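Local coordinates for protein putative methyltransferase from antibiotic biosynthesis pathway (Anabaena variabilis ATCC 29413, PDB 3EGE) that probably transfers a methyl group from S-adenosylmethionine to a substrate, as members of the methyltransferase superfamily do, at residues 35-40 and 58-63; 52-57 and 73-78; 92-97 and 118-123; 174-179 and 254-259. All coordinates share one frame; numbering follows the deposited sequence.

Interaction 1 (35-40 and 58-63). With EDO (1,2-ethanediol), chain B.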
# COMPACT_ATOMS: atom_id res chain seq x y z
N GLY A 35 -9.40 4.16 -21.59
CA GLY A 35 -9.05 5.50 -22.05
C GLY A 35 -9.32 6.61 -21.04
O GLY A 35 -9.15 7.78 -21.35
N SER A 36 -9.78 6.27 -19.84
CA SER A 36 -9.96 7.24 -18.76
C SER A 36 -8.58 7.60 -18.20
O SER A 36 -7.59 6.89 -18.45
CB SER A 36 -10.88 6.69 -17.67
OG SER A 36 -12.18 6.43 -18.19
N VAL A 37 -8.53 8.73 -17.49
CA VAL A 37 -7.32 9.26 -16.88
C VAL A 37 -7.48 9.17 -15.36
O VAL A 37 -8.56 9.45 -14.81
CB VAL A 37 -7.01 10.71 -17.36
CG1 VAL A 37 -5.66 11.24 -16.80
CG2 VAL A 37 -6.94 10.75 -18.87
N ILE A 38 -6.41 8.69 -14.70
CA ILE A 38 -6.34 8.64 -13.26
C ILE A 38 -5.06 9.31 -12.75
O ILE A 38 -4.05 9.35 -13.45
CB ILE A 38 -6.48 7.16 -12.68
CG1 ILE A 38 -5.30 6.24 -13.07
CG2 ILE A 38 -7.84 6.53 -13.11
CD1 ILE A 38 -5.12 5.07 -12.13
N ALA A 39 -5.14 9.84 -11.53
CA ALA A 39 -3.99 10.38 -10.82
C ALA A 39 -3.63 9.31 -9.80
O ALA A 39 -4.53 8.72 -9.17
CB ALA A 39 -4.31 11.67 -10.14
N ASP A 40 -2.32 9.01 -9.70
CA ASP A 40 -1.75 8.06 -8.72
C ASP A 40 -0.89 8.94 -7.80
O ASP A 40 0.22 9.39 -8.18
CB ASP A 40 -0.92 6.97 -9.42
CG ASP A 40 -0.36 5.89 -8.46
OD1 ASP A 40 -0.64 5.91 -7.23
OD2 ASP A 40 0.36 5.00 -8.96
N PHE A 58 -4.81 6.13 -18.77
CA PHE A 58 -3.73 7.12 -18.77
C PHE A 58 -3.53 7.42 -17.28
O PHE A 58 -4.52 7.54 -16.54
CB PHE A 58 -4.08 8.36 -19.59
CG PHE A 58 -4.21 8.08 -21.05
CD1 PHE A 58 -3.08 8.14 -21.89
CD2 PHE A 58 -5.45 7.75 -21.60
CE1 PHE A 58 -3.20 7.88 -23.26
CE2 PHE A 58 -5.58 7.48 -22.98
CZ PHE A 58 -4.45 7.55 -23.81
N VAL A 59 -2.27 7.47 -16.83
CA VAL A 59 -1.94 7.68 -15.42
C VAL A 59 -1.02 8.89 -15.22
O VAL A 59 -0.00 9.00 -15.88
CB VAL A 59 -1.25 6.43 -14.76
CG1 VAL A 59 -1.07 6.64 -13.25
CG2 VAL A 59 -2.05 5.15 -14.99
N TYR A 60 -1.42 9.80 -14.32
CA TYR A 60 -0.58 10.93 -13.90
C TYR A 60 -0.01 10.52 -12.52
O TYR A 60 -0.71 10.57 -11.51
CB TYR A 60 -1.35 12.25 -13.83
CG TYR A 60 -2.00 12.74 -15.12
CD1 TYR A 60 -1.49 12.41 -16.39
CD2 TYR A 60 -3.08 13.64 -15.07
CE1 TYR A 60 -2.09 12.89 -17.57
CE2 TYR A 60 -3.68 14.13 -16.25
CZ TYR A 60 -3.17 13.75 -17.48
OH TYR A 60 -3.76 14.22 -18.62
N ALA A 61 1.26 10.10 -12.53
CA ALA A 61 1.98 9.64 -11.32
C ALA A 61 2.58 10.82 -10.59
O ALA A 61 3.35 11.56 -11.18
CB ALA A 61 3.08 8.66 -11.70
N VAL A 62 2.22 10.99 -9.32
CA VAL A 62 2.78 12.05 -8.46
C VAL A 62 3.52 11.37 -7.31
O VAL A 62 2.91 10.58 -6.60
CB VAL A 62 1.70 13.04 -7.92
CG1 VAL A 62 2.35 14.16 -7.10
CG2 VAL A 62 0.87 13.61 -9.11
N GLU A 63 4.82 11.68 -7.16
CA GLU A 63 5.71 11.12 -6.14
C GLU A 63 6.80 12.13 -5.75
O GLU A 63 7.56 12.49 -6.62
CB GLU A 63 6.38 9.85 -6.71
CG GLU A 63 7.50 9.21 -5.83
CD GLU A 63 7.05 9.00 -4.39
OE1 GLU A 63 5.94 8.46 -4.21
OE2 GLU A 63 7.77 9.39 -3.45
C1 EDO B . 5.09 7.81 -0.86
O1 EDO B . 4.70 8.90 -1.70
C2 EDO B . 4.77 6.50 -1.56
O2 EDO B . 5.85 5.59 -1.36

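Interaction 2 (52-57 and 73-78)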
# COMPACT_ATOMS: atom_id res chain seq x y z
N LEU A 52 -1.60 -0.36 -13.93
CA LEU A 52 -2.91 0.24 -14.29
C LEU A 52 -2.90 0.87 -15.67
O LEU A 52 -3.92 0.80 -16.35
CB LEU A 52 -3.37 1.26 -13.25
CG LEU A 52 -3.75 0.61 -11.91
CD1 LEU A 52 -3.56 1.60 -10.79
CD2 LEU A 52 -5.18 0.06 -11.96
N ALA A 53 -1.77 1.46 -16.08
CA ALA A 53 -1.63 1.98 -17.46
C ALA A 53 -1.83 0.84 -18.45
O ALA A 53 -2.57 0.98 -19.42
CB ALA A 53 -0.26 2.68 -17.69
N ASN A 54 -1.22 -0.31 -18.16
CA ASN A 54 -1.38 -1.53 -18.97
C ASN A 54 -2.78 -2.11 -19.01
O ASN A 54 -3.03 -2.97 -19.85
CB ASN A 54 -0.35 -2.60 -18.56
CG ASN A 54 1.08 -2.24 -18.97
OD1 ASN A 54 1.29 -1.55 -19.96
ND2 ASN A 54 2.05 -2.73 -18.24
N GLN A 55 -3.68 -1.66 -18.12
CA GLN A 55 -5.11 -2.03 -18.18
C GLN A 55 -5.92 -1.15 -19.13
O GLN A 55 -7.11 -1.35 -19.23
CB GLN A 55 -5.77 -1.98 -16.80
CG GLN A 55 -5.21 -2.97 -15.77
CD GLN A 55 -5.49 -4.43 -16.10
OE1 GLN A 55 -4.59 -5.25 -16.01
NE2 GLN A 55 -6.72 -4.74 -16.50
N GLY A 56 -5.31 -0.17 -19.80
CA GLY A 56 -6.00 0.75 -20.69
C GLY A 56 -6.41 2.06 -20.04
O GLY A 56 -7.50 2.58 -20.32
N LEU A 57 -5.55 2.60 -19.18
CA LEU A 57 -5.75 3.89 -18.53
C LEU A 57 -4.56 4.81 -18.76
O LEU A 57 -3.45 4.34 -18.98
CB LEU A 57 -5.93 3.70 -17.03
CG LEU A 57 -7.21 3.02 -16.56
CD1 LEU A 57 -7.10 2.61 -15.10
CD2 LEU A 57 -8.44 3.92 -16.82
N VAL A 73 9.81 2.41 -14.78
CA VAL A 73 9.65 2.06 -16.19
C VAL A 73 9.01 3.23 -16.95
O VAL A 73 7.92 3.69 -16.57
CB VAL A 73 8.72 0.80 -16.37
CG1 VAL A 73 8.42 0.50 -17.86
CG2 VAL A 73 9.32 -0.44 -15.67
N VAL A 74 9.70 3.72 -17.98
CA VAL A 74 9.15 4.75 -18.88
C VAL A 74 8.03 4.05 -19.65
O VAL A 74 8.27 3.01 -20.28
CB VAL A 74 10.20 5.29 -19.88
CG1 VAL A 74 9.55 6.17 -20.96
CG2 VAL A 74 11.30 6.06 -19.14
N HIS A 75 6.81 4.58 -19.55
CA HIS A 75 5.64 4.00 -20.19
C HIS A 75 4.92 5.11 -20.95
O HIS A 75 4.80 6.23 -20.41
CB HIS A 75 4.72 3.37 -19.13
CG HIS A 75 3.64 2.51 -19.70
ND1 HIS A 75 2.43 3.02 -20.13
CD2 HIS A 75 3.58 1.18 -19.93
CE1 HIS A 75 1.67 2.05 -20.59
NE2 HIS A 75 2.34 0.92 -20.48
N PRO A 76 4.45 4.82 -22.19
CA PRO A 76 3.78 5.86 -23.00
C PRO A 76 2.53 6.52 -22.38
O PRO A 76 2.26 7.68 -22.68
CB PRO A 76 3.38 5.12 -24.29
CG PRO A 76 4.14 3.91 -24.31
CD PRO A 76 4.48 3.54 -22.92
N GLN A 77 1.78 5.76 -21.57
CA GLN A 77 0.55 6.20 -20.90
C GLN A 77 0.72 6.61 -19.42
O GLN A 77 -0.28 6.80 -18.72
CB GLN A 77 -0.57 5.15 -21.08
CG GLN A 77 -1.16 5.05 -22.52
CD GLN A 77 -0.33 4.26 -23.52
OE1 GLN A 77 0.42 3.37 -23.16
NE2 GLN A 77 -0.48 4.58 -24.80
N VAL A 78 1.96 6.77 -18.96
CA VAL A 78 2.25 7.24 -17.60
C VAL A 78 3.00 8.57 -17.71
O VAL A 78 3.98 8.66 -18.45
CB VAL A 78 3.06 6.20 -16.76
CG1 VAL A 78 3.30 6.71 -15.34
CG2 VAL A 78 2.32 4.87 -16.70

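Interaction 3 (92-97 and 118-123)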
# COMPACT_ATOMS: atom_id res chain seq x y z
N ASP A 92 -7.43 21.68 -12.06
CA ASP A 92 -8.76 21.35 -11.54
C ASP A 92 -9.44 20.47 -12.58
O ASP A 92 -9.31 20.73 -13.79
CB ASP A 92 -9.64 22.61 -11.42
CG ASP A 92 -9.25 23.57 -10.31
OD1 ASP A 92 -8.39 23.29 -9.48
OD2 ASP A 92 -9.87 24.63 -10.25
N LYS A 93 -10.13 19.43 -12.12
CA LYS A 93 -10.95 18.60 -13.02
C LYS A 93 -10.18 18.07 -14.26
O LYS A 93 -10.65 18.15 -15.37
CB LYS A 93 -12.23 19.39 -13.42
CG LYS A 93 -13.01 20.05 -12.24
CD LYS A 93 -13.36 19.02 -11.17
CE LYS A 93 -13.99 19.51 -9.89
NZ LYS A 93 -13.82 18.40 -8.83
N SER A 94 -8.99 17.53 -13.99
CA SER A 94 -8.06 17.01 -14.99
C SER A 94 -7.95 15.48 -15.06
O SER A 94 -7.29 14.95 -15.97
CB SER A 94 -6.66 17.60 -14.73
OG SER A 94 -6.22 17.29 -13.44
N VAL A 95 -8.56 14.78 -14.11
CA VAL A 95 -8.56 13.32 -14.09
C VAL A 95 -9.96 12.81 -13.80
O VAL A 95 -10.77 13.50 -13.16
CB VAL A 95 -7.52 12.73 -13.06
CG1 VAL A 95 -6.09 13.24 -13.38
CG2 VAL A 95 -7.91 13.04 -11.58
N ASP A 96 -10.21 11.60 -14.28
CA ASP A 96 -11.50 10.89 -14.09
C ASP A 96 -11.54 10.15 -12.76
O ASP A 96 -12.60 10.06 -12.18
CB ASP A 96 -11.73 9.90 -15.23
CG ASP A 96 -11.80 10.59 -16.54
OD1 ASP A 96 -12.70 11.44 -16.67
OD2 ASP A 96 -10.97 10.32 -17.44
N GLY A 97 -10.39 9.65 -12.30
CA GLY A 97 -10.25 8.97 -11.03
C GLY A 97 -8.91 9.22 -10.35
O GLY A 97 -7.98 9.74 -10.95
N GLN A 118 -10.00 15.66 -4.45
CA GLN A 118 -11.31 16.14 -4.82
C GLN A 118 -11.24 17.26 -5.88
O GLN A 118 -12.08 17.31 -6.77
CB GLN A 118 -12.10 16.57 -3.57
CG GLN A 118 -13.54 17.09 -3.84
CD GLN A 118 -14.44 16.09 -4.60
OE1 GLN A 118 -14.43 14.88 -4.35
NE2 GLN A 118 -15.25 16.62 -5.51
N ARG A 119 -10.23 18.12 -5.78
CA ARG A 119 -10.07 19.26 -6.71
C ARG A 119 -9.78 18.80 -8.15
O ARG A 119 -10.32 19.38 -9.11
CB ARG A 119 -8.94 20.18 -6.22
CG ARG A 119 -8.68 21.42 -7.08
CD ARG A 119 -7.49 22.23 -6.60
NE ARG A 119 -6.23 21.49 -6.69
CZ ARG A 119 -5.53 21.28 -7.81
NH1 ARG A 119 -5.98 21.68 -8.99
NH2 ARG A 119 -4.41 20.61 -7.73
N ILE A 120 -8.95 17.77 -8.28
CA ILE A 120 -8.53 17.25 -9.59
C ILE A 120 -9.50 16.30 -10.26
O ILE A 120 -9.46 16.14 -11.49
CB ILE A 120 -7.07 16.63 -9.55
CG1 ILE A 120 -7.02 15.28 -8.78
CG2 ILE A 120 -6.10 17.68 -9.02
CD1 ILE A 120 -5.67 14.53 -8.88
N ILE A 121 -10.39 15.70 -9.47
CA ILE A 121 -11.29 14.65 -9.96
C ILE A 121 -12.57 15.18 -10.67
O ILE A 121 -13.16 16.18 -10.25
CB ILE A 121 -11.62 13.62 -8.84
CG1 ILE A 121 -11.95 12.22 -9.44
CG2 ILE A 121 -12.71 14.15 -7.88
CD1 ILE A 121 -12.16 11.08 -8.39
N ARG A 122 -12.98 14.48 -11.73
CA ARG A 122 -14.22 14.75 -12.46
C ARG A 122 -15.37 13.87 -11.89
O ARG A 122 -15.75 14.11 -10.74
CB ARG A 122 -14.02 14.51 -13.95
CG ARG A 122 -13.07 15.45 -14.62
CD ARG A 122 -12.71 14.81 -15.94
NE ARG A 122 -11.65 15.55 -16.56
CZ ARG A 122 -10.63 15.04 -17.24
NH1 ARG A 122 -10.45 13.73 -17.45
NH2 ARG A 122 -9.74 15.90 -17.73
N ASP A 123 -15.88 12.87 -12.63
CA ASP A 123 -17.04 12.05 -12.17
C ASP A 123 -16.72 10.74 -11.49
O ASP A 123 -17.64 10.10 -10.96
CB ASP A 123 -17.96 11.69 -13.36
CG ASP A 123 -18.49 12.88 -14.09
OD1 ASP A 123 -18.65 13.97 -13.49
OD2 ASP A 123 -18.76 12.71 -15.28
O HOH W 1 -15.05 11.65 -15.28

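Interaction 4 (174-179 and 254-259)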
# COMPACT_ATOMS: atom_id res chain seq x y z
N GLU A 174 -17.00 4.60 1.70
CA GLU A 174 -17.14 3.22 2.18
C GLU A 174 -15.76 2.61 2.34
O GLU A 174 -14.77 3.13 1.82
CB GLU A 174 -17.96 2.39 1.21
CG GLU A 174 -19.44 2.63 1.33
CD GLU A 174 -20.26 1.81 0.36
OE1 GLU A 174 -19.68 1.12 -0.51
OE2 GLU A 174 -21.51 1.87 0.45
N ALA A 175 -15.72 1.48 3.05
CA ALA A 175 -14.49 0.72 3.28
C ALA A 175 -14.73 -0.79 3.19
O ALA A 175 -15.79 -1.25 3.54
CB ALA A 175 -13.90 1.06 4.64
N ILE A 176 -13.75 -1.53 2.65
CA ILE A 176 -13.83 -3.01 2.59
C ILE A 176 -12.47 -3.62 2.95
O ILE A 176 -11.45 -2.99 2.68
CB ILE A 176 -14.28 -3.57 1.22
CG1 ILE A 176 -13.33 -3.14 0.09
CG2 ILE A 176 -15.69 -3.12 0.94
CD1 ILE A 176 -13.74 -3.61 -1.32
N PRO A 177 -12.46 -4.81 3.56
CA PRO A 177 -11.16 -5.43 3.78
C PRO A 177 -10.53 -5.97 2.50
O PRO A 177 -11.24 -6.45 1.63
CB PRO A 177 -11.47 -6.60 4.74
CG PRO A 177 -12.86 -6.41 5.17
CD PRO A 177 -13.54 -5.67 4.08
N PHE A 178 -9.22 -5.83 2.39
CA PHE A 178 -8.46 -6.56 1.39
C PHE A 178 -7.72 -7.61 2.24
O PHE A 178 -6.69 -7.30 2.89
CB PHE A 178 -7.50 -5.71 0.55
CG PHE A 178 -6.64 -6.54 -0.36
CD1 PHE A 178 -7.19 -7.17 -1.48
CD2 PHE A 178 -5.28 -6.77 -0.05
CE1 PHE A 178 -6.41 -8.00 -2.32
CE2 PHE A 178 -4.48 -7.59 -0.89
CZ PHE A 178 -5.05 -8.22 -2.01
N LEU A 179 -8.26 -8.82 2.26
CA LEU A 179 -7.66 -9.96 2.97
C LEU A 179 -6.48 -10.35 2.10
O LEU A 179 -6.59 -10.34 0.86
CB LEU A 179 -8.64 -11.12 3.11
CG LEU A 179 -9.96 -10.79 3.83
CD1 LEU A 179 -10.97 -11.97 3.78
CD2 LEU A 179 -9.70 -10.35 5.26
N PHE A 254 -9.55 -1.05 1.66
CA PHE A 254 -9.81 -0.09 0.59
C PHE A 254 -10.83 0.90 1.15
O PHE A 254 -11.87 0.48 1.66
CB PHE A 254 -10.38 -0.74 -0.68
CG PHE A 254 -9.36 -1.42 -1.52
CD1 PHE A 254 -8.50 -0.67 -2.31
CD2 PHE A 254 -9.26 -2.82 -1.55
CE1 PHE A 254 -7.53 -1.30 -3.13
CE2 PHE A 254 -8.28 -3.46 -2.36
CZ PHE A 254 -7.42 -2.70 -3.16
N ILE A 255 -10.47 2.18 1.15
CA ILE A 255 -11.38 3.29 1.45
C ILE A 255 -11.67 3.88 0.06
O ILE A 255 -10.73 4.13 -0.72
CB ILE A 255 -10.77 4.43 2.30
CG1 ILE A 255 -10.45 4.01 3.72
CG2 ILE A 255 -11.77 5.56 2.44
CD1 ILE A 255 -9.81 5.20 4.46
N TYR A 256 -12.95 4.11 -0.24
CA TYR A 256 -13.36 4.64 -1.53
C TYR A 256 -14.67 5.41 -1.50
O TYR A 256 -15.57 5.11 -0.71
CB TYR A 256 -13.45 3.51 -2.57
CG TYR A 256 -14.44 2.43 -2.20
CD1 TYR A 256 -14.06 1.38 -1.36
CD2 TYR A 256 -15.76 2.44 -2.69
CE1 TYR A 256 -14.96 0.36 -1.00
CE2 TYR A 256 -16.67 1.42 -2.33
CZ TYR A 256 -16.26 0.39 -1.48
OH TYR A 256 -17.14 -0.61 -1.10
N THR A 257 -14.75 6.40 -2.38
CA THR A 257 -15.95 7.20 -2.57
C THR A 257 -16.99 6.44 -3.41
O THR A 257 -16.66 5.59 -4.25
CB THR A 257 -15.67 8.54 -3.23
OG1 THR A 257 -14.88 8.32 -4.40
CG2 THR A 257 -14.93 9.46 -2.28
N THR A 258 -18.24 6.76 -3.12
CA THR A 258 -19.43 6.27 -3.83
C THR A 258 -20.35 7.47 -4.04
O THR A 258 -20.12 8.54 -3.46
CB THR A 258 -20.20 5.17 -3.02
OG1 THR A 258 -20.50 5.65 -1.71
CG2 THR A 258 -19.39 3.88 -2.89
N LEU A 259 -21.37 7.28 -4.88
CA LEU A 259 -22.43 8.29 -5.19
C LEU A 259 -22.74 9.31 -4.08
O LEU A 259 -22.89 8.95 -2.90
CB LEU A 259 -23.74 7.55 -5.54
CG LEU A 259 -23.82 6.63 -6.77
CD1 LEU A 259 -25.10 5.76 -6.70
CD2 LEU A 259 -23.73 7.44 -8.08

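Interaction 1 (35-40 and 58-63)
V37 and Y60 meet with a methyl laid over a ring. CG1 of V37, turned anti to its backbone N (chi1 -176°), lies over one face of the Y60 ring, displaced toward the rim, and its closest ring atom is Y60 CE2 at 3.5 Å: a CH-pi contact. The other branch, V37 CG2, faces the first side-chain carbon of its bridge partner, 3.8 Å from F58 CB, so both methyls of the valine are used. The F58 ring presents its edge to G35, whose carbonyl O lies in the ring plane, 3.7 Å from F58 CD2. On the other face of the sheet I38 and V59 lie side by side and point the same way, I38 CG1 being 3.9 Å from V59 CG2; helix 47-53 packs on this face through L52, S49 and A53. Branched residues suit these parallel strands, whose main chains are joined by five nearly straight bonds, from F58 N to S36 O at 2.9 Å through to V62 N and D40 O at 2.8 Å. D40, still in the strand, bonds through OD2 to S49 OG. Beyond the strand end, E63 OE1 accepts bonds from G44 N and from O1 of a 1,2-ethanediol (2.8 Å), probably from the crystallisation liquor. Apolar side chains thus line both faces of the strand pair, and acidic groups collect at the C-terminal ends, where Rossmann-type methyltransferases usually bind their cofactor.

Interaction 2 (52-57 and 73-78)
A53 and H75 make the close part of this contact, with N54 and V78 beside them. The small A53 suits the last turn of helix 47-53 because its CB meets two neighbours, which a small side chain allows to come close: it lies 3.5 Å from CE1 of the H75 ring, obliquely, and 3.5 Å from V78 CG2. Around A53 the packing is close, with methyl and ring carbons.

The solvent side, at the exposed N54, is held by one polar bond, the amide reaching over to the imidazole. H75 NE2 donates to N54 OD1 at 2.7 Å, a short but bent bond (140° at the hydrogen), with the proton donor lying above the plane of the amide and the two flat groups turned 65° from each other. The H75 ring is set for this by CG standing anti to the backbone N (chi1 -168°). Its second nitrogen, ND1, accepts from Q77 N at 3.2 Å, inside a type I turn from H75 to V78, and P76 CD lies over one ring face. The two bonds, each tilted from the ring plane, would restrain the ring's rotation, and the bonding pattern suggests a neutral histidine with its proton on NE2. Q77 makes a looser contact, its CB 3.7 Å from the L57 carbonyl O.

The contact joins the C-terminal end of helix 47-53, which the chain leaves at G56 with the positive phi that suits glycine, to the loop leading into strand 78-81. V59 of strand 58-62 lies against A53, V50 of the same helix touches H75, and helix 20-30 packs against L52 and L57 through I27.

Interaction 3 (92-97 and 118-123)
The loop entering strand 97-101 wraps round the C-terminal end of helix 110-120 in the Rossmann-like methyltransferase fold, and K93 brings its ammonium to two carbonyls at that end. K93 NZ donates to the carbonyls of I121 (2.7 Å) and Q118 (2.9 Å), its chain bent about CB-CG (chi2 -54°, which places CD); a lysine suits the end of a helix, where the carbonyls of the last turn point outward and the helix dipole would favour a positive charge. The main chain adds to the grip: K93 N bonds to R119 O and V95 N to I120 O, while R122 N returns a bond to V95 O at 2.8 Å. Toward strand 37-41, V95 CG2 packs on I120 CG1, two branched apolar chains set against the sheet. At one side R119 NH1 donates to D92 OD1, which lies in the guanidinium plane and accepts on its anti lone pair (2.9 Å); E116 holds R119 NE in a second salt bridge. At the other side R122 lays a guanidinium face over the S94-V95 peptide and sends NE to K93 O at 3.0 Å. Its weak salt bridge from NH1 goes to D96, whose OD2 accepts from V37 N. A water completes this corner, 2.7 Å from D96 OD1 and 3.0 Å from D123 N.

Interaction 4 (174-179 and 254-259)
E174 and Y256 are a hydrogen-bonded pair of antiparallel strands with side chains on one face, and the glutamate can be followed outward across the tyrosine. Its CB stands over a face of the Y256 ring, 3.8 Å from CZ, in a CH-pi contact. From there CG turns anti to the carbonyl carbon (chi1 -78°) and the chain runs on extended. CD comes to 4.0 Å from T258 CG2, and OE1 ends 3.1 Å from Y256 OH, the carboxylate plane standing 85° from the ring plane. OE2 makes a long, weak ion pair with R172 NH2. A glutamate suits this partly exposed place, since its CB can lie on an aromatic ring while its carboxylate can stay near the partly exposed side.

The tyrosine is shared: I176 CG2 is 3.5 Å from Y256 OH, and I176 CG1 bridges to F254 CB at 3.9 Å. Farther along, F178 and F254 lie side by side, F178 CB being 3.8 Å from F254 CE2; helix 20-30 packs on the pair, I22 on F178 and A25 and L29 on F254. Four main-chain bonds hold the strands, E174 N to Y256 O (2.8 Å) being nearly straight. Between these pairs A175 and I255 form the non-hydrogen-bonded one, turned to helix 158-169. Strand 252-258, antiparallel to strands 126-131 and 172-181 on its two sides, fits the reversed strand near the edge of the sheet in class I methyltransferases.

From the N terminus, interaction 1 closes the beta-alpha-beta unit of strand 37-41, helix 47-53 and strand 58-62. Interaction 2 crosses it, since 52-57 lies inside that loop and 73-78 beyond it; the two touch where G35 N meets G56 O and V59 N meets Q77 O, so the helix end, strand 58-62 and the approach to strand 78-81 are tied together. Interaction 3 follows in series, closing the loop through strand 97-101 and helix 110-120, and reaches interaction 1 through V37 and A39. Interaction 4, also in series, spans the longest loop, its centre about 20 Å from that of interaction 1, and pairs strands 172-181 and 252-258 of the same sheet.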